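Local structure of glycosylation Associate Protein 1 (Streptococcus agalactiae serotype V, 6OYC) at residues D281-A286 with V297-P302; F31-N36 with S254-R259; G84-Q89 with D149-L154. The protein probably takes part in glycosylation and export of surface proteins through the accessory Sec system, as one member of the Gap123 complex. One frame throughout, in Å; residues are numbered along the deposited sequence.

Contact 1 of 3, residues D281-A286 with V297-P302; sequences DRLDIA and VVHVSP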
loop_
_atom_site.group_PDB
_atom_site.type_symbol
_atom_site.label_atom_id
_atom_site.label_comp_id
_atom_site.label_asym_id
_atom_site.label_seq_id
_atom_site.Cartn_x
_atom_site.Cartn_y
_atom_site.Cartn_z
ATOM N N ASP A 281 4.931 -14.101 5.714
ATOM C CA ASP A 281 4.863 -13.183 6.837
ATOM C C ASP A 281 4.229 -13.803 8.080
ATOM O O ASP A 281 4.288 -13.194 9.153
ATOM C CB ASP A 281 4.082 -11.923 6.431
ATOM C CG ASP A 281 2.642 -12.218 6.041
ATOM O OD1 ASP A 281 2.397 -13.186 5.294
ATOM O OD2 ASP A 281 1.735 -11.490 6.492
ATOM N N ARG A 282 3.633 -14.983 7.992
ATOM C CA ARG A 282 2.895 -15.487 9.143
ATOM C C ARG A 282 3.368 -16.877 9.548
ATOM O O ARG A 282 3.674 -17.722 8.698
ATOM C CB ARG A 282 1.395 -15.485 8.862
ATOM C CG ARG A 282 0.781 -14.084 8.958
ATOM C CD ARG A 282 -0.717 -14.183 8.928
ATOM N NE ARG A 282 -1.182 -14.982 10.051
ATOM C CZ ARG A 282 -1.648 -14.459 11.177
ATOM N NH1 ARG A 282 -1.724 -13.143 11.291
ATOM N NH2 ARG A 282 -2.035 -15.245 12.175
ATOM N N LEU A 283 3.423 -17.097 10.866
ATOM C CA LEU A 283 3.884 -18.377 11.395
ATOM C C LEU A 283 2.844 -19.474 11.202
ATOM O O LEU A 283 3.204 -20.611 10.876
ATOM C CB LEU A 283 4.252 -18.236 12.870
ATOM C CG LEU A 283 5.596 -17.568 13.153
ATOM C CD1 LEU A 283 5.841 -17.480 14.645
ATOM C CD2 LEU A 283 6.709 -18.331 12.495
ATOM N N ASP A 284 1.553 -19.166 11.380
ATOM C CA ASP A 284 0.533 -20.194 11.158
ATOM C C ASP A 284 0.522 -20.651 9.698
ATOM O O ASP A 284 0.525 -21.857 9.417
ATOM C CB ASP A 284 -0.867 -19.725 11.609
ATOM C CG ASP A 284 -1.228 -18.299 11.151
ATOM O OD1 ASP A 284 -0.467 -17.682 10.380
ATOM O OD2 ASP A 284 -2.298 -17.786 11.560
ATOM N N ILE A 285 0.539 -19.704 8.750
ATOM C CA ILE A 285 0.626 -20.083 7.340
ATOM C C ILE A 285 1.897 -20.884 7.091
ATOM O O ILE A 285 1.887 -21.892 6.371
ATOM C CB ILE A 285 0.564 -18.838 6.435
ATOM C CG1 ILE A 285 -0.826 -18.185 6.471
ATOM C CG2 ILE A 285 0.923 -19.198 5.011
ATOM C CD1 ILE A 285 -1.090 -17.229 5.293
ATOM N N ALA A 286 3.016 -20.446 7.679
ATOM C CA ALA A 286 4.272 -21.162 7.487
ATOM C C ALA A 286 4.124 -22.615 7.885
ATOM O O ALA A 286 4.594 -23.515 7.173
ATOM C CB ALA A 286 5.393 -20.509 8.297
ATOM N N VAL A 297 10.656 -23.245 4.241
ATOM C CA VAL A 297 9.682 -22.185 4.481
ATOM C C VAL A 297 10.318 -21.263 5.511
ATOM O O VAL A 297 10.552 -21.679 6.651
ATOM C CB VAL A 297 8.336 -22.738 4.984
ATOM C CG1 VAL A 297 7.373 -21.625 5.318
ATOM C CG2 VAL A 297 7.709 -23.701 3.962
ATOM N N VAL A 298 10.629 -20.030 5.121
ATOM C CA VAL A 298 11.294 -19.084 6.007
ATOM C C VAL A 298 10.314 -17.982 6.396
ATOM O O VAL A 298 9.693 -17.347 5.529
ATOM C CB VAL A 298 12.558 -18.487 5.373
ATOM C CG1 VAL A 298 13.166 -17.445 6.343
ATOM C CG2 VAL A 298 13.563 -19.582 5.046
ATOM N N HIS A 299 10.189 -17.744 7.701
ATOM C CA HIS A 299 9.290 -16.725 8.217
ATOM C C HIS A 299 9.988 -15.373 8.169
ATOM O O HIS A 299 11.112 -15.224 8.665
ATOM C CB HIS A 299 8.855 -17.080 9.643
ATOM C CG HIS A 299 8.188 -15.962 10.386
ATOM N ND1 HIS A 299 6.976 -15.422 9.998
ATOM C CD2 HIS A 299 8.548 -15.303 11.513
ATOM C CE1 HIS A 299 6.630 -14.470 10.847
ATOM N NE2 HIS A 299 7.566 -14.380 11.775
ATOM N N VAL A 300 9.342 -14.397 7.537
ATOM C CA VAL A 300 9.883 -13.049 7.409
ATOM C C VAL A 300 8.816 -12.087 7.914
ATOM O O VAL A 300 7.821 -11.845 7.222
ATOM C CB VAL A 300 10.298 -12.718 5.965
ATOM C CG1 VAL A 300 10.622 -11.231 5.807
ATOM C CG2 VAL A 300 11.504 -13.577 5.520
ATOM N N SER A 301 9.007 -11.551 9.117
ATOM C CA SER A 301 8.032 -10.594 9.624
ATOM C C SER A 301 8.141 -9.284 8.841
ATOM O O SER A 301 9.244 -8.850 8.487
ATOM C CB SER A 301 8.205 -10.347 11.123
ATOM O OG SER A 301 9.559 -10.419 11.511
ATOM N N PRO A 302 7.027 -8.652 8.534
ATOM C CA PRO A 302 7.009 -7.546 7.551
ATOM C C PRO A 302 7.304 -6.167 8.140
ATOM O O PRO A 302 6.468 -5.268 8.085
ATOM C CB PRO A 302 5.579 -7.632 7.001
ATOM C CG PRO A 302 4.762 -8.198 8.137
ATOM C CD PRO A 302 5.676 -9.146 8.868
#
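Leu283 and His299 make the closest side-chain packing between 281-286 and 297-302. The two side chains cross at about a right angle, and Leu283 CD2 sits over one face of the imidazole, 3.7 Å from the ring centroid and 20° off the ring normal, which meets the geometry of a CH-pi contact. On the opposite face, offset toward the rim, lies the backbone N of Ser301. Asp281 O approaches the ring edge near its plane, 3.2 Å from His299 CE1. CG anti to the backbone N (chi1 167°) carries the ring over to Leu283 and Asp281 O. Two further contacts extend the interface: Asp281 CA lies 3.3 Å from Val300 O as a CA-H...O contact, and Ala286 CB meets Val297 CG1 at 3.7 Å. No conventional hydrogen bond joins the segments. Arg282, the helix N-cap residue, grips Asp284 side-on through NE and NH2, while Glu456 accepts from Leu283 N and Asp284 N. Asp281 OD2 is hydrogen-bonded to Ser257 OG. Strand 277-280, helix 283-292 and strand 297-299 form a beta-alpha-beta unit at the sheet edge, with Val298 and Val300 reaching helix 505-512.

Contact 2 of 3, residues F31-N36 with S254-R259; sequences FDDTIN and SVFSER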
loop_
_atom_site.group_PDB
_atom_site.type_symbol
_atom_site.label_atom_id
_atom_site.label_comp_id
_atom_site.label_asym_id
_atom_site.label_seq_id
_atom_site.Cartn_x
_atom_site.Cartn_y
_atom_site.Cartn_z
ATOM N N PHE A 31 2.207 -0.766 1.383
ATOM C CA PHE A 31 3.355 -1.530 1.865
ATOM C C PHE A 31 3.064 -3.033 1.852
ATOM O O PHE A 31 2.019 -3.473 2.335
ATOM C CB PHE A 31 3.706 -1.065 3.285
ATOM C CG PHE A 31 4.840 -1.819 3.904
ATOM C CD1 PHE A 31 6.155 -1.438 3.659
ATOM C CD2 PHE A 31 4.599 -2.940 4.684
ATOM C CE1 PHE A 31 7.212 -2.150 4.204
ATOM C CE2 PHE A 31 5.652 -3.657 5.238
ATOM C CZ PHE A 31 6.963 -3.257 4.998
ATOM N N ASP A 32 3.972 -3.825 1.284
ATOM C CA ASP A 32 3.719 -5.264 1.235
ATOM C C ASP A 32 5.041 -6.017 1.279
ATOM O O ASP A 32 6.105 -5.426 1.490
ATOM C CB ASP A 32 2.878 -5.632 0.008
ATOM C CG ASP A 32 3.657 -5.546 -1.304
ATOM O OD1 ASP A 32 4.852 -5.190 -1.304
ATOM O OD2 ASP A 32 3.055 -5.838 -2.360
ATOM N N ASP A 33 4.965 -7.332 1.029
ATOM C CA ASP A 33 6.132 -8.199 1.160
ATOM C C ASP A 33 7.244 -7.823 0.187
ATOM O O ASP A 33 8.430 -7.929 0.529
ATOM C CB ASP A 33 5.713 -9.668 0.998
ATOM C CG ASP A 33 4.922 -9.932 -0.296
ATOM O OD1 ASP A 33 4.133 -9.046 -0.712
ATOM O OD2 ASP A 33 5.089 -11.035 -0.891
ATOM N N THR A 34 6.904 -7.370 -1.019
ATOM C CA THR A 34 7.958 -7.007 -1.959
ATOM C C THR A 34 8.756 -5.815 -1.455
ATOM O O THR A 34 9.991 -5.808 -1.539
ATOM C CB THR A 34 7.368 -6.703 -3.330
ATOM O OG1 THR A 34 6.610 -7.827 -3.783
ATOM C CG2 THR A 34 8.486 -6.385 -4.342
ATOM N N ILE A 35 8.070 -4.786 -0.942
ATOM C CA ILE A 35 8.775 -3.631 -0.384
ATOM C C ILE A 35 9.688 -4.081 0.744
ATOM O O ILE A 35 10.877 -3.742 0.795
ATOM C CB ILE A 35 7.775 -2.570 0.117
ATOM C CG1 ILE A 35 6.802 -2.131 -0.992
ATOM C CG2 ILE A 35 8.534 -1.418 0.805
ATOM C CD1 ILE A 35 7.410 -1.245 -2.013
ATOM N N ASN A 36 9.129 -4.845 1.675
ATOM C CA ASN A 36 9.896 -5.292 2.823
ATOM C C ASN A 36 11.123 -6.086 2.387
ATOM O O ASN A 36 12.229 -5.864 2.896
ATOM C CB ASN A 36 8.984 -6.114 3.729
ATOM C CG ASN A 36 9.749 -6.889 4.751
ATOM O OD1 ASN A 36 10.242 -7.988 4.473
ATOM N ND2 ASN A 36 9.888 -6.312 5.941
ATOM N N SER A 254 6.920 -15.846 -2.492
ATOM C CA SER A 254 6.604 -15.046 -1.308
ATOM C C SER A 254 5.097 -15.043 -1.079
ATOM O O SER A 254 4.331 -14.596 -1.939
ATOM C CB SER A 254 7.128 -13.613 -1.437
ATOM O OG SER A 254 6.801 -12.859 -0.268
ATOM N N VAL A 255 4.681 -15.530 0.081
ATOM C CA VAL A 255 3.280 -15.633 0.459
ATOM C C VAL A 255 2.989 -14.532 1.486
ATOM O O VAL A 255 3.662 -14.441 2.521
ATOM C CB VAL A 255 2.966 -17.031 1.023
ATOM C CG1 VAL A 255 1.593 -17.059 1.719
ATOM C CG2 VAL A 255 3.047 -18.076 -0.064
ATOM N N PHE A 256 1.985 -13.701 1.204
ATOM C CA PHE A 256 1.665 -12.538 2.028
ATOM C C PHE A 256 0.191 -12.597 2.401
ATOM O O PHE A 256 -0.681 -12.532 1.523
ATOM C CB PHE A 256 1.987 -11.245 1.280
ATOM C CG PHE A 256 1.936 -10.020 2.148
ATOM C CD1 PHE A 256 2.695 -9.946 3.313
ATOM C CD2 PHE A 256 1.136 -8.933 1.798
ATOM C CE1 PHE A 256 2.665 -8.808 4.112
ATOM C CE2 PHE A 256 1.090 -7.785 2.603
ATOM C CZ PHE A 256 1.856 -7.723 3.758
ATOM N N SER A 257 -0.087 -12.710 3.698
ATOM C CA SER A 257 -1.441 -13.024 4.153
ATOM C C SER A 257 -2.483 -11.991 3.701
ATOM O O SER A 257 -3.643 -12.352 3.478
ATOM C CB SER A 257 -1.450 -13.158 5.673
ATOM O OG SER A 257 -1.054 -11.937 6.287
ATOM N N GLU A 258 -2.109 -10.708 3.561
ATOM C CA GLU A 258 -3.100 -9.723 3.124
ATOM C C GLU A 258 -3.553 -9.977 1.687
ATOM O O GLU A 258 -4.694 -9.675 1.340
ATOM C CB GLU A 258 -2.537 -8.310 3.263
ATOM C CG GLU A 258 -3.479 -7.182 2.810
ATOM C CD GLU A 258 -2.756 -5.835 2.596
ATOM O OE1 GLU A 258 -3.123 -4.839 3.267
ATOM O OE2 GLU A 258 -1.821 -5.768 1.758
ATOM N N ARG A 259 -2.677 -10.536 0.847
ATOM C CA ARG A 259 -2.926 -10.824 -0.566
ATOM C C ARG A 259 -3.350 -12.265 -0.820
ATOM O O ARG A 259 -4.182 -12.521 -1.685
ATOM C CB ARG A 259 -1.662 -10.549 -1.382
ATOM C CG ARG A 259 -1.765 -10.875 -2.858
ATOM C CD ARG A 259 -0.446 -10.569 -3.581
ATOM N NE ARG A 259 0.631 -11.465 -3.158
ATOM C CZ ARG A 259 1.710 -11.078 -2.480
ATOM N NH1 ARG A 259 1.878 -9.796 -2.154
ATOM N NH2 ARG A 259 2.632 -11.972 -2.135
HETATM O O HOH W 1 0.361 -7.352 -2.494
#
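Asp33 meets both Arg259 and Ser254, and these polar bonds form the tight part of the contact between 31-36 and 254-259. They tie helix 33-43 to the C-terminal end of strand 250-255, the end where GT-B folds usually place their interdomain cleft. Arg259 takes the carboxylate end-on: NH1 lies 2.8 Å from Asp33 OD1 and NH2 lies 2.9 Å from Asp33 OD2. Both bonds are nearly straight, with an N-H...O angle of 178° at NH1. Both oxygens lie close to the guanidinium plane, but the carboxylate is turned 28° against it, and each nitrogen meets its oxygen on the syn side. Ser254 OG donates to the anti lone pair of Asp33 OD2 at 2.6 Å, giving that oxygen two donors. The Phe256 ring packs against the start of the helix, with Asp33 N 3.9 Å above its centre and Asp32 CB 3.8 Å from Phe256 CE2; Glu258 N lies toward the rim of the opposite face. Asp32 and Arg259 are more loosely coupled. Their planes stand 84° apart, Asp32 OD2 is 4.1 Å from Arg259 NH1, and a water donating to the former and accepting from the latter bridges them. Asp32 is the N-cap of helix 33-43, its OD1 receiving Ile35 N and, weakly, Thr34 N. Arg259 NE is bonded to Phe234 O, which helps fix the guanidinium. A buried acid in the first turn of a helix, paired with arginine and a hydroxyl, would probably stay ionised.

Contact 3 of 3, residues G84-Q89 with D149-L154; sequences GNVRQQ and DDRGFL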
loop_
_atom_site.group_PDB
_atom_site.type_symbol
_atom_site.label_atom_id
_atom_site.label_comp_id
_atom_site.label_asym_id
_atom_site.label_seq_id
_atom_site.Cartn_x
_atom_site.Cartn_y
_atom_site.Cartn_z
ATOM N N GLY A 84 11.689 4.940 -22.850
ATOM C CA GLY A 84 13.105 5.285 -22.867
ATOM C C GLY A 84 13.463 6.231 -21.734
ATOM O O GLY A 84 12.836 6.257 -20.672
ATOM N N ASN A 85 14.487 7.033 -21.956
ATOM C CA ASN A 85 14.951 7.929 -20.904
ATOM C C ASN A 85 14.413 9.341 -21.143
ATOM O O ASN A 85 15.119 10.257 -21.543
ATOM C CB ASN A 85 16.472 7.892 -20.837
ATOM C CG ASN A 85 17.025 8.875 -19.837
ATOM O OD1 ASN A 85 16.529 8.993 -18.719
ATOM N ND2 ASN A 85 18.096 9.572 -20.231
ATOM N N VAL A 86 13.119 9.491 -20.869
ATOM C CA VAL A 86 12.400 10.720 -21.187
ATOM C C VAL A 86 12.807 11.829 -20.228
ATOM O O VAL A 86 13.036 11.590 -19.034
ATOM C CB VAL A 86 10.885 10.461 -21.124
ATOM C CG1 VAL A 86 10.454 10.114 -19.700
ATOM C CG2 VAL A 86 10.116 11.674 -21.602
ATOM N N ARG A 87 12.924 13.047 -20.748
ATOM C CA ARG A 87 13.120 14.210 -19.884
ATOM C C ARG A 87 11.880 14.414 -19.002
ATOM O O ARG A 87 10.752 14.506 -19.508
ATOM C CB ARG A 87 13.400 15.457 -20.729
ATOM C CG ARG A 87 13.459 16.755 -19.912
ATOM C CD ARG A 87 13.814 18.005 -20.742
ATOM N NE ARG A 87 12.697 18.494 -21.550
ATOM C CZ ARG A 87 11.670 19.204 -21.084
ATOM N NH1 ARG A 87 11.586 19.520 -19.782
ATOM N NH2 ARG A 87 10.712 19.588 -21.928
ATOM N N GLN A 88 12.077 14.566 -17.727
ATOM C CA GLN A 88 11.014 14.801 -16.787
ATOM C C GLN A 88 10.380 16.157 -16.986
ATOM O O GLN A 88 11.047 17.104 -17.149
ATOM C CB GLN A 88 11.612 14.837 -15.399
ATOM C CG GLN A 88 11.206 13.774 -14.414
ATOM C CD GLN A 88 12.398 13.042 -13.759
ATOM O OE1 GLN A 88 13.281 13.637 -13.155
ATOM N NE2 GLN A 88 12.413 11.726 -13.910
ATOM N N GLN A 89 9.082 16.243 -16.990
ATOM C CA GLN A 89 8.408 17.529 -17.074
ATOM C C GLN A 89 7.436 17.644 -15.914
ATOM O O GLN A 89 6.884 16.641 -15.458
ATOM C CB GLN A 89 7.615 17.698 -18.396
ATOM C CG GLN A 89 8.428 17.832 -19.659
ATOM C CD GLN A 89 7.531 17.812 -20.903
ATOM O OE1 GLN A 89 7.086 18.864 -21.372
ATOM N NE2 GLN A 89 7.232 16.615 -21.412
ATOM N N ASP A 149 1.703 10.135 -17.001
ATOM C CA ASP A 149 2.847 9.529 -16.337
ATOM C C ASP A 149 3.455 10.537 -15.376
ATOM O O ASP A 149 3.426 11.749 -15.620
ATOM C CB ASP A 149 3.890 9.112 -17.391
ATOM C CG ASP A 149 4.936 8.119 -16.862
ATOM O OD1 ASP A 149 5.902 8.567 -16.194
ATOM O OD2 ASP A 149 4.791 6.897 -17.139
ATOM N N ASP A 150 4.026 10.038 -14.276
ATOM C CA ASP A 150 4.663 10.974 -13.345
ATOM C C ASP A 150 5.942 11.586 -13.900
ATOM O O ASP A 150 6.497 12.481 -13.274
ATOM C CB ASP A 150 4.938 10.309 -11.990
ATOM C CG ASP A 150 5.946 9.161 -12.062
ATOM O OD1 ASP A 150 6.932 9.236 -12.825
ATOM O OD2 ASP A 150 5.780 8.176 -11.299
ATOM N N ARG A 151 6.439 11.115 -15.037
ATOM C CA ARG A 151 7.518 11.823 -15.719
ATOM C C ARG A 151 6.999 13.018 -16.532
ATOM O O ARG A 151 7.793 13.713 -17.169
ATOM C CB ARG A 151 8.333 10.857 -16.581
ATOM C CG ARG A 151 9.174 9.880 -15.749
ATOM C CD ARG A 151 9.581 8.609 -16.508
ATOM N NE ARG A 151 8.441 7.776 -16.891
ATOM C CZ ARG A 151 8.529 6.485 -17.217
ATOM N NH1 ARG A 151 9.708 5.877 -17.209
ATOM N NH2 ARG A 151 7.436 5.802 -17.545
ATOM N N GLY A 152 5.697 13.277 -16.490
ATOM C CA GLY A 152 5.121 14.458 -17.100
ATOM C C GLY A 152 4.897 14.393 -18.597
ATOM O O GLY A 152 5.062 15.406 -19.279
ATOM N N PHE A 153 4.544 13.224 -19.136
ATOM C CA PHE A 153 4.054 13.104 -20.502
ATOM C C PHE A 153 2.681 12.441 -20.468
ATOM O O PHE A 153 2.296 11.834 -19.461
ATOM C CB PHE A 153 5.032 12.308 -21.388
ATOM C CG PHE A 153 5.213 10.873 -20.969
ATOM C CD1 PHE A 153 4.352 9.885 -21.433
ATOM C CD2 PHE A 153 6.248 10.512 -20.116
ATOM C CE1 PHE A 153 4.516 8.549 -21.048
ATOM C CE2 PHE A 153 6.419 9.181 -19.723
ATOM C CZ PHE A 153 5.542 8.199 -20.197
ATOM N N LEU A 154 1.934 12.553 -21.573
ATOM C CA LEU A 154 0.646 11.852 -21.695
ATOM C C LEU A 154 0.902 10.374 -21.978
ATOM O O LEU A 154 1.397 10.036 -23.047
ATOM C CB LEU A 154 -0.215 12.456 -22.801
ATOM C CG LEU A 154 -1.608 11.813 -22.999
ATOM C CD1 LEU A 154 -2.478 11.868 -21.735
ATOM C CD2 LEU A 154 -2.314 12.484 -24.140
HETATM O O HOH W 2 12.348 6.791 -17.924
HETATM O O HOH W 3 8.157 14.111 -20.047
#
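The guanidinium of Arg151 and the ring of Phe153 are the flat groups beside Val86, whose CG1 meets both obliquely, neither over a face nor at an edge. That methyl is 3.6 Å from Arg151 CD and 4.1 Å from Phe153 CE2. A chi1 of 65° places CG1, rather than CG2, against Arg151 and Phe153. One face of the Phe153 ring carries Asp149 CB, offset toward the rim, while the in-plane edge of the guanidinium is taken by the Asp149 carboxylate. The grip is side-on: NE of Arg151 donates to Asp149 OD1 from above the carboxylate plane, at 2.7 Å, and NH2 donates to OD2 on its syn side. Asp149 OD1 also accepts Arg151 N through its anti lone pair, an Asx turn within the type I turn from Asp149 to Gly152. The direct hydrogen bond across the contact is from Gln89 N to Arg151 O, 2.8 Å long with an N-H...O angle of 166°, its donor 39° above the carbonyl plane. A water donates to this same oxygen and to Arg87 O, and accepts from Gln89 NE2. Another water links Gly84 O to Arg151 NH1. Gly152 CA approaches Gln89 O to 3.3 Å as a CA-H...O contact, at a positive phi that favours glycine. Outside the pair, Arg151 NH1 forms a salt bridge with Asp78, and Asp150 one with Arg60. Backbone and water bonds hold the loop 84-89 against the turn between strands 141-148 and 154-161, while Asp149 and Asp78 probably offset the like charge of Arg60 near Arg151 NH1.

How the contacts relate
Contacts 1 and 2 adjoin, their centres 11 Å apart, and both reach the seven-stranded parallel sheet. Asp281 OD2 of contact 1 lies 2.8 Å from Ser257 OG of contact 2, a probable hydrogen bond, and Pro302 packs on Phe31 and Asn36. Contact 3 is remote: its centre is 29 Å from that of contact 2 and 39 Å from that of contact 1, across the centre of the chain from the latter. It lies in sequence between the two segments of contact 2, where the antiparallel sheet is inserted. Glycerol near His299 and Asp32, and sulfate near Arg259, probably come from crystallisation, so they do not establish a functional pocket.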